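Local coordinates for periplasmic sugar-binding domain protein (Pseudomonas fluorescens Pf-5, PDB 3H75), which probably binds a carbohydrate in the periplasm, as a two-domain alpha/beta member of the bacterial solute-binding protein 2 family, at residues 28-34 and 314-320; 146-152 and 206-212; 193-197 and 220-226; 271-275 and 319-324. All blocks are in the same frame, centred on the assembly; numbering follows the deposited sequence.

Contact 1. Residues 28-34 and 314-320; sequences AAARDLG and GTRVDFR
Phe-319 lies against the last turns of helix 17-33 and can be followed atom by atom. Its CB meets Asp-32 OD2 at 3.3 Å and, on another side, CG of Leu-33, whose side chain crosses it at about a right angle. With CG turned beside the backbone N and anti to the carbonyl carbon (chi1 -66°), the ring is laid flat over Ala-29: the CB methyl stands 3.5 Å from the ring centroid, only 6° off the normal, a textbook CH-pi contact. CD1, CE1 and the tip CZ lie over that methyl, CZ 3.7 Å from Ala-29 CB. CD2 and CE2 reach the Ala-29 backbone, CD2 coming within 3.4 Å of its CA, and CE2 lies 4.1 Å from Ala-28 CB. The opposite face is filled by Val-317 CG1. An alanine in place of Phe-319 would probably open a gap between these two layers and leave the Ala-29 methyl without its aromatic cover.

Beside the ring, Asp-32 OD2 takes the N-H of Arg-320 at 2.7 Å, nearly straight (169°), which ties the short, weakly bonded helical turn about 319-322 to helix 17-33. Gly-314, having no side chain, lets Ala-28 CB pack 3.8 Å from its C. Phe-319 thus fits as a knob among Ala-28, Ala-29, Asp-32 and Leu-33, while Phe-25 meets its ring edge-to-face and helix 265-277 touches it too.

Contact 2. Residues 146-152 and 206-212; sequences IELLAFS and TQLVWSA
The ring of Phe-151 turns an edge to Val-209, whose CG1 lies near the ring plane and 3.7 Å from CE2. Ser-211 OG approaches the same side chain obliquely, 3.8 Å from Phe-151 CB, and Ala-196 of helix 189-202 packs on the ring from outside the strands. The indole of Trp-210 belongs to the other side of the sheet: Ser-152 CA stands at its edge, and Ala-150 CB reaches CE3 obliquely at 3.9 Å. Its NE1 is hydrogen-bonded to Gly-126 O.

Next to the indole, Leu-148 CD1 comes to Leu-208 O (3.4 Å) and CB, the two side chains crossing at a slant, and on to Trp-210 CB; further along, Ile-146 CG2 meets Leu-208 CD1. On the Phe-151 side, Leu-149 crosses Thr-206 at about a right angle, while Thr-206 OG1 is satisfied by Tyr-203 O.

The parallel backbones are joined by hydrogen bonds such as Phe-151 N to Trp-210 O, 2.8 Å. Where the pairing begins, Glu-147 O accepts both Gln-207 N (2.9 Å) and the longer Leu-208 N. A water takes Glu-147 N and Gln-207 NE2, each at 2.8 Å, and Glu-147 OE1 forms a salt bridge with Arg-180. The pair belongs to the largely parallel sheet, with helices 122-137 and 189-202 on its two faces, of one of the two alpha/beta domains, as in the periplasmic binding proteins of this family.

Contact 3. Residues 193-197 and 220-226; sequences YRQAQ and AMQAARE
The two helical segments run in the same general direction, with axes 7.7 Å apart at closest approach and crossing at -36°. Such a short separation is possible because alanines meet in the middle: Ala-196 CB touches Ala-223 CB at 3.6 Å and lies 3.8 Å from Ala-220 CB. Ala-223 CB also presses against the backbone of the partner helix at Tyr-193 O and Gln-197 N, and is touched by the CG of Gln-197.

Above this close-packed floor the contact turns polar. Tyr-193 has CG anti to the backbone N (chi1 167°), which sends its ring across to the neighbouring helix, where Ala-223 N and the Glu-226 carboxylate carbon lie in the ring plane at its edge. The hydroxyl sits before the carboxylate, 2.8 Å from OE1 and 2.9 Å from OE2; either oxygen could take the hydrogen bond. Ring and carboxylate planes are 76° apart.

Two amides add weak bonds. Gln-197 NE2 gives one of 3.5 Å to Glu-226 OE1, and Gln-222 NE2 another to OE2 from within the same helix. Gln-197 also lays its CG over the rim of one face of the Tyr-193 ring, while its OE1 accepts Arg-194 NH1 at 3.1 Å.

Both helices pack on one side of the sheet, helix 189-202 setting Gln-195 and Ala-196 on Phe-151 of strand 146-152, and helix 214-226 setting Ala-220 and Ala-224 on Phe-237 of strand 236-240.

Contact 4. Residues 271-275 and 319-324; sequences VALHD and FRGLSA
Hydrogen bonds to the Asp-275 carboxylate dominate here. Ser-323 OG gives its proton to OD1 of Asp-275 at 2.7 Å, on the syn side, and the backbone N of Ala-324 reaches OD2 at 2.9 Å, nearly straight (174°) but with the donor 31° out of the carboxylate plane. Both oxygens are thus engaged by successive residues just beyond the short helical turn about 319-322. OD1 has a second donor on its anti side: His-274 ND1, 2.9 Å away, with the oxygen in the plane of the imidazole. OD2 likewise receives Tyr-333 OH, leaving the buried carboxylate gripped by four donors. A leucine in place of Asp-275 would probably leave Ser-323 OG and the Ala-324 N-H without their acceptor and set the imidazole free to turn.

Van der Waals contacts fill in around this polar knot. Ser-323 OG lies 3.6 Å from His-274 CE1, obliquely to the ring. Val-271, one turn earlier, spreads its two methyls: with CG1 anti to the backbone N (chi1 172°), that branch reaches Leu-322 CB at 4.1 Å, while CG2 comes to the edge of the Phe-319 ring, 4.0 Å from CD1.

Arg-320 NH1 is near His-274 NE2, at 4.1 Å, but not hydrogen-bonded to it, and lies obliquely to the ring. The arrangement is a buried His-carboxylate pair on helix 265-277 that receives the C-terminal part of the chain through side-chain and main-chain donors.

In the fold
The contacts fall into two groups on opposite sides of the chain's centre, matching the two-domain architecture. Contacts 1 and 4 lie about 9 Å apart between centres and share Phe-319 and Arg-320; Leu-33 of contact 1 also packs on Val-271 and His-274 of contact 4, so helices 17-33 and 265-277 meet the same late piece of chain. Contacts 2 and 3, with centres about 12 Å apart, join through Phe-151, which packs on Gln-195, Ala-196 and Ala-220. Contacts 1 and 2 are about 38 Å apart, centre to centre. A sulfate, probably from the crystallisation liquor, lies about 5 Å from the Glu-147 side chain of contact 2.

Contact 1. Residues 28-34 and 314-320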
# COMPACT_ATOMS: atom_id res chain seq x y z
N ALA A 28 4.99 -15.03 -7.31
CA ALA A 28 6.39 -15.26 -7.64
C ALA A 28 7.05 -15.87 -6.41
O ALA A 28 7.84 -16.81 -6.51
CB ALA A 28 7.07 -13.95 -8.02
N ALA A 29 6.72 -15.33 -5.23
CA ALA A 29 7.29 -15.83 -3.99
C ALA A 29 6.81 -17.25 -3.71
O ALA A 29 7.60 -18.09 -3.27
CB ALA A 29 6.90 -14.91 -2.83
N ALA A 30 5.53 -17.52 -3.96
CA ALA A 30 4.97 -18.85 -3.73
C ALA A 30 5.67 -19.90 -4.59
O ALA A 30 5.97 -21.00 -4.12
CB ALA A 30 3.47 -18.85 -4.03
N ARG A 31 5.92 -19.57 -5.85
CA ARG A 31 6.59 -20.50 -6.75
C ARG A 31 8.02 -20.80 -6.29
O ARG A 31 8.45 -21.95 -6.28
CB ARG A 31 6.62 -19.95 -8.18
CG ARG A 31 5.27 -19.93 -8.87
CD ARG A 31 5.43 -19.63 -10.36
NE ARG A 31 5.90 -18.27 -10.63
CZ ARG A 31 5.12 -17.19 -10.60
NH1 ARG A 31 3.83 -17.31 -10.32
NH2 ARG A 31 5.63 -16.00 -10.85
N ASP A 32 8.74 -19.75 -5.91
CA ASP A 32 10.12 -19.90 -5.48
C ASP A 32 10.25 -20.60 -4.13
O ASP A 32 11.21 -21.34 -3.89
CB ASP A 32 10.80 -18.53 -5.42
CG ASP A 32 12.31 -18.62 -5.30
OD1 ASP A 32 12.93 -19.32 -6.13
OD2 ASP A 32 12.88 -17.98 -4.40
N LEU A 33 9.27 -20.39 -3.25
CA LEU A 33 9.28 -20.98 -1.91
C LEU A 33 8.62 -22.36 -1.82
O LEU A 33 8.66 -23.00 -0.78
CB LEU A 33 8.59 -20.03 -0.93
CG LEU A 33 9.27 -18.67 -0.71
CD1 LEU A 33 8.34 -17.73 0.03
CD2 LEU A 33 10.57 -18.87 0.06
N GLY A 34 8.00 -22.80 -2.92
CA GLY A 34 7.35 -24.10 -2.92
C GLY A 34 6.11 -24.12 -2.05
O GLY A 34 5.83 -25.11 -1.37
N GLY A 314 8.81 -9.54 -9.64
CA GLY A 314 9.01 -10.55 -8.63
C GLY A 314 9.93 -11.69 -9.05
O GLY A 314 10.57 -12.33 -8.22
N THR A 315 10.00 -11.93 -10.36
CA THR A 315 10.84 -13.00 -10.89
C THR A 315 12.33 -12.77 -10.66
O THR A 315 13.13 -13.70 -10.73
CB THR A 315 10.61 -13.19 -12.41
OG1 THR A 315 11.02 -12.00 -13.10
CG2 THR A 315 9.14 -13.45 -12.69
N ARG A 316 12.71 -11.52 -10.37
CA ARG A 316 14.11 -11.19 -10.13
C ARG A 316 14.48 -11.23 -8.66
O ARG A 316 15.60 -10.87 -8.28
CB ARG A 316 14.42 -9.80 -10.70
CG ARG A 316 14.33 -9.72 -12.21
CD ARG A 316 14.53 -8.30 -12.70
NE ARG A 316 15.81 -7.74 -12.28
CZ ARG A 316 17.00 -8.22 -12.63
NH1 ARG A 316 17.08 -9.28 -13.43
NH2 ARG A 316 18.11 -7.64 -12.20
N VAL A 317 13.55 -11.68 -7.82
CA VAL A 317 13.80 -11.76 -6.39
C VAL A 317 14.06 -13.19 -5.95
O VAL A 317 13.31 -14.10 -6.30
CB VAL A 317 12.59 -11.20 -5.60
CG1 VAL A 317 12.87 -11.28 -4.11
CG2 VAL A 317 12.32 -9.77 -6.02
N ASP A 318 15.13 -13.38 -5.19
CA ASP A 318 15.48 -14.71 -4.70
C ASP A 318 14.84 -14.90 -3.33
O ASP A 318 15.48 -14.72 -2.30
CB ASP A 318 16.99 -14.87 -4.61
CG ASP A 318 17.41 -16.18 -3.98
OD1 ASP A 318 16.72 -17.20 -4.23
OD2 ASP A 318 18.42 -16.20 -3.25
N PHE A 319 13.56 -15.26 -3.34
CA PHE A 319 12.81 -15.46 -2.10
C PHE A 319 13.38 -16.57 -1.23
O PHE A 319 13.57 -16.38 -0.03
CB PHE A 319 11.35 -15.75 -2.44
CG PHE A 319 10.63 -14.58 -3.06
CD1 PHE A 319 10.20 -13.52 -2.27
CD2 PHE A 319 10.40 -14.54 -4.43
CE1 PHE A 319 9.54 -12.42 -2.85
CE2 PHE A 319 9.75 -13.46 -5.01
CZ PHE A 319 9.31 -12.40 -4.22
N ARG A 320 13.66 -17.73 -1.82
CA ARG A 320 14.21 -18.84 -1.04
C ARG A 320 15.47 -18.36 -0.33
O ARG A 320 15.77 -18.79 0.78
CB ARG A 320 14.52 -20.03 -1.94
CG ARG A 320 14.92 -21.29 -1.18
CD ARG A 320 15.07 -22.48 -2.11
NE ARG A 320 13.80 -22.88 -2.71
CZ ARG A 320 12.78 -23.39 -2.03
NH1 ARG A 320 12.86 -23.57 -0.72
NH2 ARG A 320 11.66 -23.73 -2.67

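Contact 2. Residues 146-152 and 206-212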
# COMPACT_ATOMS: atom_id res chain seq x y z
N ILE A 146 -0.24 28.63 0.99
CA ILE A 146 -0.01 27.61 -0.02
C ILE A 146 -1.25 26.74 0.06
O ILE A 146 -1.39 25.92 0.97
CB ILE A 146 1.24 26.75 0.30
CG1 ILE A 146 2.50 27.61 0.23
CG2 ILE A 146 1.34 25.58 -0.68
CD1 ILE A 146 3.77 26.88 0.66
N GLU A 147 -2.17 26.92 -0.89
CA GLU A 147 -3.41 26.16 -0.86
C GLU A 147 -3.24 24.73 -1.35
O GLU A 147 -2.59 24.47 -2.37
CB GLU A 147 -4.50 26.92 -1.62
CG GLU A 147 -4.75 28.27 -0.95
CD GLU A 147 -6.09 28.89 -1.27
OE1 GLU A 147 -6.90 28.25 -1.96
OE2 GLU A 147 -6.33 30.03 -0.81
N LEU A 148 -3.85 23.82 -0.60
CA LEU A 148 -3.77 22.39 -0.83
C LEU A 148 -5.11 21.68 -0.90
O LEU A 148 -6.05 22.02 -0.18
CB LEU A 148 -2.96 21.77 0.31
CG LEU A 148 -3.01 20.26 0.53
CD1 LEU A 148 -2.07 19.56 -0.44
CD2 LEU A 148 -2.60 19.95 1.97
N LEU A 149 -5.19 20.67 -1.76
CA LEU A 149 -6.38 19.83 -1.88
C LEU A 149 -5.87 18.44 -1.54
O LEU A 149 -4.75 18.08 -1.91
CB LEU A 149 -6.95 19.83 -3.31
CG LEU A 149 -7.61 21.13 -3.78
CD1 LEU A 149 -8.06 20.98 -5.23
CD2 LEU A 149 -8.82 21.45 -2.89
N ALA A 150 -6.68 17.66 -0.84
CA ALA A 150 -6.27 16.30 -0.50
C ALA A 150 -7.34 15.29 -0.89
O ALA A 150 -8.53 15.49 -0.65
CB ALA A 150 -5.98 16.19 0.99
N PHE A 151 -6.90 14.20 -1.51
CA PHE A 151 -7.79 13.13 -1.93
C PHE A 151 -7.39 11.88 -1.17
O PHE A 151 -6.29 11.35 -1.37
CB PHE A 151 -7.65 12.89 -3.44
CG PHE A 151 -8.19 14.00 -4.27
CD1 PHE A 151 -9.50 13.96 -4.73
CD2 PHE A 151 -7.41 15.12 -4.57
CE1 PHE A 151 -10.03 15.02 -5.47
CE2 PHE A 151 -7.93 16.18 -5.30
CZ PHE A 151 -9.25 16.13 -5.75
N SER A 152 -8.25 11.42 -0.28
CA SER A 152 -7.94 10.23 0.50
C SER A 152 -8.68 9.04 -0.09
O SER A 152 -9.45 9.20 -1.02
CB SER A 152 -8.33 10.44 1.97
OG SER A 152 -7.80 9.40 2.77
N THR A 206 -5.06 26.77 -5.52
CA THR A 206 -4.44 25.49 -5.16
C THR A 206 -3.13 25.30 -5.92
O THR A 206 -3.08 25.47 -7.14
CB THR A 206 -5.38 24.30 -5.48
OG1 THR A 206 -6.57 24.40 -4.70
CG2 THR A 206 -4.67 22.97 -5.16
N GLN A 207 -2.07 24.97 -5.19
CA GLN A 207 -0.77 24.73 -5.81
C GLN A 207 -0.31 23.31 -5.54
O GLN A 207 0.59 22.81 -6.20
CB GLN A 207 0.29 25.69 -5.28
CG GLN A 207 0.01 27.15 -5.55
CD GLN A 207 1.14 28.03 -5.09
OE1 GLN A 207 2.16 28.17 -5.77
NE2 GLN A 207 0.98 28.62 -3.91
N LEU A 208 -0.91 22.67 -4.54
CA LEU A 208 -0.52 21.31 -4.17
C LEU A 208 -1.72 20.37 -4.08
O LEU A 208 -2.77 20.75 -3.57
CB LEU A 208 0.19 21.29 -2.82
CG LEU A 208 1.46 22.12 -2.64
CD1 LEU A 208 1.90 22.01 -1.18
CD2 LEU A 208 2.55 21.65 -3.60
N VAL A 209 -1.55 19.15 -4.59
CA VAL A 209 -2.60 18.14 -4.51
C VAL A 209 -1.98 16.85 -3.97
O VAL A 209 -1.17 16.20 -4.63
CB VAL A 209 -3.23 17.85 -5.89
CG1 VAL A 209 -4.32 16.78 -5.76
CG2 VAL A 209 -3.83 19.13 -6.46
N TRP A 210 -2.36 16.51 -2.74
CA TRP A 210 -1.90 15.31 -2.05
C TRP A 210 -2.95 14.23 -2.31
O TRP A 210 -4.14 14.48 -2.12
CB TRP A 210 -1.84 15.61 -0.54
CG TRP A 210 -1.40 14.50 0.38
CD1 TRP A 210 -0.17 14.34 0.94
CD2 TRP A 210 -2.23 13.48 0.96
NE1 TRP A 210 -0.18 13.30 1.84
CE2 TRP A 210 -1.43 12.76 1.87
CE3 TRP A 210 -3.58 13.12 0.80
CZ2 TRP A 210 -1.94 11.69 2.63
CZ3 TRP A 210 -4.08 12.05 1.56
CH2 TRP A 210 -3.26 11.35 2.46
N SER A 211 -2.52 13.06 -2.78
CA SER A 211 -3.44 11.95 -3.03
C SER A 211 -2.95 10.69 -2.34
O SER A 211 -1.76 10.36 -2.39
CB SER A 211 -3.57 11.67 -4.53
OG SER A 211 -4.27 12.71 -5.18
N ALA A 212 -3.87 9.98 -1.68
CA ALA A 212 -3.51 8.76 -0.97
C ALA A 212 -3.15 7.60 -1.89
O ALA A 212 -2.67 6.57 -1.43
CB ALA A 212 -4.63 8.36 -0.01
O HOH W 1 -1.68 28.72 -2.98

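Contact 3. Residues 193-197 and 220-226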
# COMPACT_ATOMS: atom_id res chain seq x y z
N TYR A 193 -11.43 12.24 -10.25
CA TYR A 193 -11.47 13.09 -11.43
C TYR A 193 -12.66 14.03 -11.35
O TYR A 193 -12.53 15.24 -11.57
CB TYR A 193 -11.58 12.23 -12.70
CG TYR A 193 -11.95 13.00 -13.95
CD1 TYR A 193 -11.08 13.94 -14.51
CD2 TYR A 193 -13.17 12.79 -14.58
CE1 TYR A 193 -11.41 14.64 -15.67
CE2 TYR A 193 -13.52 13.48 -15.74
CZ TYR A 193 -12.64 14.40 -16.28
OH TYR A 193 -12.98 15.08 -17.43
N ARG A 194 -13.82 13.48 -11.01
CA ARG A 194 -15.04 14.27 -10.90
C ARG A 194 -14.94 15.28 -9.77
O ARG A 194 -15.34 16.44 -9.92
CB ARG A 194 -16.25 13.36 -10.69
CG ARG A 194 -16.59 12.48 -11.89
CD ARG A 194 -16.88 13.32 -13.12
NE ARG A 194 -17.20 12.50 -14.29
CZ ARG A 194 -17.38 12.98 -15.51
NH1 ARG A 194 -17.28 14.28 -15.74
NH2 ARG A 194 -17.67 12.16 -16.51
N GLN A 195 -14.41 14.85 -8.63
CA GLN A 195 -14.26 15.74 -7.49
C GLN A 195 -13.28 16.86 -7.81
O GLN A 195 -13.51 18.02 -7.43
CB GLN A 195 -13.77 14.94 -6.27
CG GLN A 195 -14.76 13.87 -5.79
CD GLN A 195 -14.17 12.95 -4.72
OE1 GLN A 195 -13.09 12.40 -4.89
NE2 GLN A 195 -14.90 12.78 -3.62
N ALA A 196 -12.20 16.53 -8.51
CA ALA A 196 -11.18 17.51 -8.87
C ALA A 196 -11.71 18.57 -9.83
O ALA A 196 -11.33 19.74 -9.74
CB ALA A 196 -9.96 16.81 -9.49
N GLN A 197 -12.58 18.17 -10.75
CA GLN A 197 -13.14 19.13 -11.70
C GLN A 197 -13.79 20.27 -10.94
O GLN A 197 -13.66 21.44 -11.31
CB GLN A 197 -14.19 18.47 -12.58
CG GLN A 197 -13.65 17.53 -13.64
CD GLN A 197 -14.76 17.00 -14.53
OE1 GLN A 197 -15.69 16.34 -14.05
NE2 GLN A 197 -14.67 17.28 -15.83
N ALA A 220 -7.15 13.42 -10.80
CA ALA A 220 -7.11 14.85 -10.50
C ALA A 220 -6.25 15.59 -11.51
O ALA A 220 -6.53 16.74 -11.85
CB ALA A 220 -6.58 15.08 -9.08
N MSE A 221 -5.20 14.94 -11.98
CA MSE A 221 -4.31 15.54 -12.96
C MSE A 221 -5.03 15.81 -14.28
O MSE A 221 -4.77 16.82 -14.93
CB MSE A 221 -3.10 14.65 -13.19
CG MSE A 221 -2.06 14.76 -12.08
SE MSE A 221 -0.76 13.32 -12.10
CE MSE A 221 0.18 13.77 -13.74
N GLN A 222 -5.92 14.92 -14.67
CA GLN A 222 -6.66 15.11 -15.92
C GLN A 222 -7.58 16.31 -15.76
O GLN A 222 -7.67 17.15 -16.66
CB GLN A 222 -7.49 13.87 -16.26
CG GLN A 222 -8.07 13.93 -17.67
CD GLN A 222 -8.79 12.66 -18.06
OE1 GLN A 222 -8.35 11.56 -17.73
NE2 GLN A 222 -9.90 12.80 -18.78
N ALA A 223 -8.27 16.40 -14.63
CA ALA A 223 -9.17 17.51 -14.37
C ALA A 223 -8.35 18.81 -14.42
O ALA A 223 -8.80 19.83 -14.95
CB ALA A 223 -9.83 17.36 -13.01
N ALA A 224 -7.14 18.75 -13.88
CA ALA A 224 -6.25 19.91 -13.86
C ALA A 224 -5.88 20.37 -15.27
O ALA A 224 -5.93 21.57 -15.58
CB ALA A 224 -4.99 19.59 -13.06
N ARG A 225 -5.50 19.43 -16.13
CA ARG A 225 -5.13 19.77 -17.50
C ARG A 225 -6.29 20.43 -18.24
O ARG A 225 -6.09 21.38 -19.00
CB ARG A 225 -4.69 18.51 -18.27
CG ARG A 225 -3.37 17.91 -17.82
CD ARG A 225 -2.87 16.87 -18.82
NE ARG A 225 -3.77 15.72 -18.93
CZ ARG A 225 -3.78 14.69 -18.10
NH1 ARG A 225 -2.93 14.64 -17.09
NH2 ARG A 225 -4.65 13.70 -18.28
N GLU A 226 -7.50 19.94 -17.99
CA GLU A 226 -8.70 20.47 -18.62
C GLU A 226 -9.00 21.91 -18.22
O GLU A 226 -9.70 22.62 -18.94
CB GLU A 226 -9.89 19.58 -18.29
CG GLU A 226 -9.97 18.31 -19.13
CD GLU A 226 -10.91 17.28 -18.57
OE1 GLU A 226 -11.92 17.66 -17.94
OE2 GLU A 226 -10.66 16.07 -18.77

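Contact 4. Residues 271-275 and 319-324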
# COMPACT_ATOMS: atom_id res chain seq x y z
N VAL A 271 7.47 -15.31 2.84
CA VAL A 271 8.78 -15.77 3.29
C VAL A 271 8.65 -16.06 4.79
O VAL A 271 9.13 -17.09 5.28
CB VAL A 271 9.87 -14.70 3.10
CG1 VAL A 271 11.17 -15.15 3.77
CG2 VAL A 271 10.11 -14.45 1.62
N ALA A 272 8.00 -15.15 5.51
CA ALA A 272 7.82 -15.32 6.95
C ALA A 272 6.97 -16.55 7.28
O ALA A 272 7.29 -17.30 8.20
CB ALA A 272 7.18 -14.07 7.55
N LEU A 273 5.89 -16.76 6.52
CA LEU A 273 5.03 -17.91 6.77
C LEU A 273 5.75 -19.20 6.40
O LEU A 273 5.60 -20.22 7.08
CB LEU A 273 3.72 -17.79 5.99
CG LEU A 273 2.83 -16.63 6.46
CD1 LEU A 273 1.52 -16.66 5.69
CD2 LEU A 273 2.58 -16.74 7.95
N HIS A 274 6.52 -19.15 5.33
CA HIS A 274 7.30 -20.30 4.89
C HIS A 274 8.21 -20.73 6.04
O HIS A 274 8.32 -21.91 6.36
CB HIS A 274 8.13 -19.93 3.66
CG HIS A 274 9.22 -20.89 3.34
ND1 HIS A 274 10.43 -20.89 4.00
CD2 HIS A 274 9.30 -21.88 2.41
CE1 HIS A 274 11.21 -21.83 3.48
NE2 HIS A 274 10.55 -22.44 2.52
N ASP A 275 8.85 -19.75 6.67
CA ASP A 275 9.75 -20.03 7.77
C ASP A 275 9.01 -20.48 9.02
O ASP A 275 9.48 -21.33 9.76
CB ASP A 275 10.62 -18.80 8.07
CG ASP A 275 11.70 -18.59 7.03
OD1 ASP A 275 11.78 -19.40 6.08
OD2 ASP A 275 12.48 -17.62 7.15
N PHE A 319 13.56 -15.26 -3.34
CA PHE A 319 12.81 -15.46 -2.10
C PHE A 319 13.38 -16.57 -1.23
O PHE A 319 13.57 -16.38 -0.03
CB PHE A 319 11.35 -15.75 -2.44
CG PHE A 319 10.63 -14.58 -3.06
CD1 PHE A 319 10.20 -13.52 -2.27
CD2 PHE A 319 10.40 -14.54 -4.43
CE1 PHE A 319 9.54 -12.42 -2.85
CE2 PHE A 319 9.75 -13.46 -5.01
CZ PHE A 319 9.31 -12.40 -4.22
N ARG A 320 13.66 -17.73 -1.82
CA ARG A 320 14.21 -18.84 -1.04
C ARG A 320 15.47 -18.36 -0.33
O ARG A 320 15.77 -18.79 0.78
CB ARG A 320 14.52 -20.03 -1.94
CG ARG A 320 14.92 -21.29 -1.18
CD ARG A 320 15.07 -22.48 -2.11
NE ARG A 320 13.80 -22.88 -2.71
CZ ARG A 320 12.78 -23.39 -2.03
NH1 ARG A 320 12.86 -23.57 -0.72
NH2 ARG A 320 11.66 -23.73 -2.67
N GLY A 321 16.20 -17.46 -0.98
CA GLY A 321 17.42 -16.93 -0.39
C GLY A 321 17.16 -16.04 0.81
O GLY A 321 18.06 -15.81 1.62
N LEU A 322 15.94 -15.54 0.93
CA LEU A 322 15.57 -14.68 2.04
C LEU A 322 15.19 -15.50 3.27
O LEU A 322 15.15 -14.99 4.38
CB LEU A 322 14.41 -13.76 1.65
CG LEU A 322 14.72 -12.74 0.56
CD1 LEU A 322 13.46 -11.96 0.23
CD2 LEU A 322 15.82 -11.80 1.03
N SER A 323 14.90 -16.78 3.05
CA SER A 323 14.53 -17.66 4.15
C SER A 323 15.65 -17.74 5.17
O SER A 323 16.83 -17.72 4.81
CB SER A 323 14.22 -19.06 3.62
OG SER A 323 13.97 -19.95 4.69
N ALA A 324 15.28 -17.82 6.44
CA ALA A 324 16.26 -17.91 7.51
C ALA A 324 16.81 -19.33 7.62
O ALA A 324 17.68 -19.60 8.44
CB ALA A 324 15.63 -17.48 8.83